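Local coordinates for sensor kinase CusS (Escherichia coli, PDB 5KU5) that senses periplasmic copper and silver ions through its dimeric sensor domain and, as a histidine kinase, activates the response regulator CusR by phosphorylation, at the interface of chains A and B. Coordinates in Å, arbitrary orientation; residue numbers count along the deposited sequence, not the author numbering. Chains: chain A/B, Sensor kinase CusS.

The interface of chains A and B. Residues chain A 1-2, 5; chain B 142, 146.
B:Tyr142 reaches across to the start of the partner chain, where A:His5 and A:Met1 flank its ring from opposite sides of the plane and A:Val2 receives the hydroxyl end. At the root, A:His5 CE1 of the imidazole lies 3.4 Å from B:Tyr142 CB, while ND1 sits well out of the phenol plane, displaced past the rim, 3.5 Å from CD1. B:Tyr142 CG stands 3.7 Å above the imidazole plane but toward its rim, an offset, tilted contact over a face (planes about 37° apart), not a parallel stack. At the far end, the phenol oxygen OH of B:Tyr142 comes to 3.4 Å from A:Val2 CB, a van der Waals approach.

The thioether of A:Met1 runs past the tyrosine in the opposite direction: SD is 3.6 Å from B:Tyr142 CE1, and the methyl CE is 3.7 Å from CD1. The same sulfur touches B:Leu146 CD2 at 3.5 Å, so it bridges two side chains one helical turn apart. Its reach comes from an extended chain, with CG anti to the backbone N (chi1 -162°) and chi2 and chi3 also near anti. B:Tyr142 likewise has CG anti to N (chi1 172°), which carries the ring between A:His5 and A:Met1, with OH at A:Val2.

Together the five residues bury 203 Å², of which B:Tyr142 supplies 89 Å². The patch pairs the beginning of chain A, entering helix 2-25, with C-terminal helix 137-146 of chain B, and two-fold symmetry repeats it in the periplasmic sensor dimer, near chain ends that presumably continue into the membrane in the full-length protein.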
loop_
_atom_site.group_PDB
_atom_site.type_symbol
_atom_site.label_atom_id
_atom_site.label_comp_id
_atom_site.label_asym_id
_atom_site.label_seq_id
_atom_site.Cartn_x
_atom_site.Cartn_y
_atom_site.Cartn_z
ATOM N N MET A 1 -17.899 -16.199 -1.102
ATOM C CA MET A 1 -17.788 -14.717 -1.266
ATOM C C MET A 1 -16.400 -14.156 -0.923
ATOM O O MET A 1 -15.995 -13.147 -1.502
ATOM C CB MET A 1 -18.852 -13.996 -0.421
ATOM C CG MET A 1 -19.094 -12.547 -0.839
ATOM S SD MET A 1 -20.134 -11.612 0.300
ATOM C CE MET A 1 -19.859 -9.938 -0.284
ATOM N N VAL A 2 -15.682 -14.790 0.007
ATOM C CA VAL A 2 -14.401 -14.248 0.493
ATOM C C VAL A 2 -13.313 -14.178 -0.593
ATOM O O VAL A 2 -12.468 -13.278 -0.558
ATOM C CB VAL A 2 -13.888 -15.002 1.752
ATOM C CG1 VAL A 2 -13.253 -16.341 1.396
ATOM C CG2 VAL A 2 -12.919 -14.134 2.540
ATOM N N HIS A 5 -14.038 -11.178 -2.590
ATOM C CA HIS A 5 -13.635 -10.068 -1.740
ATOM C C HIS A 5 -12.111 -9.844 -1.742
ATOM O O HIS A 5 -11.651 -8.703 -1.832
ATOM C CB HIS A 5 -14.143 -10.285 -0.316
ATOM C CG HIS A 5 -13.797 -9.167 0.604
ATOM N ND1 HIS A 5 -14.518 -7.996 0.652
ATOM C CD2 HIS A 5 -12.777 -9.021 1.477
ATOM C CE1 HIS A 5 -13.965 -7.178 1.526
ATOM N NE2 HIS A 5 -12.911 -7.780 2.043
ATOM N N TYR B 142 -17.996 -5.765 4.149
ATOM C CA TYR B 142 -18.070 -7.192 3.811
ATOM C C TYR B 142 -18.750 -8.003 4.911
ATOM O O TYR B 142 -19.610 -8.838 4.625
ATOM C CB TYR B 142 -16.675 -7.762 3.535
ATOM C CG TYR B 142 -16.649 -9.267 3.370
ATOM C CD1 TYR B 142 -17.036 -9.863 2.174
ATOM C CD2 TYR B 142 -16.249 -10.098 4.420
ATOM C CE1 TYR B 142 -17.022 -11.241 2.022
ATOM C CE2 TYR B 142 -16.233 -11.478 4.276
ATOM C CZ TYR B 142 -16.620 -12.044 3.076
ATOM O OH TYR B 142 -16.603 -13.407 2.924
ATOM N N LEU B 146 -22.951 -9.688 4.721
ATOM C CA LEU B 146 -23.298 -11.105 4.896
ATOM C C LEU B 146 -24.506 -11.271 5.817
ATOM O O LEU B 146 -25.522 -11.852 5.425
ATOM C CB LEU B 146 -22.114 -11.908 5.458
ATOM C CG LEU B 146 -20.921 -12.187 4.540
ATOM C CD1 LEU B 146 -19.864 -12.970 5.303
ATOM C CD2 LEU B 146 -21.343 -12.950 3.294
#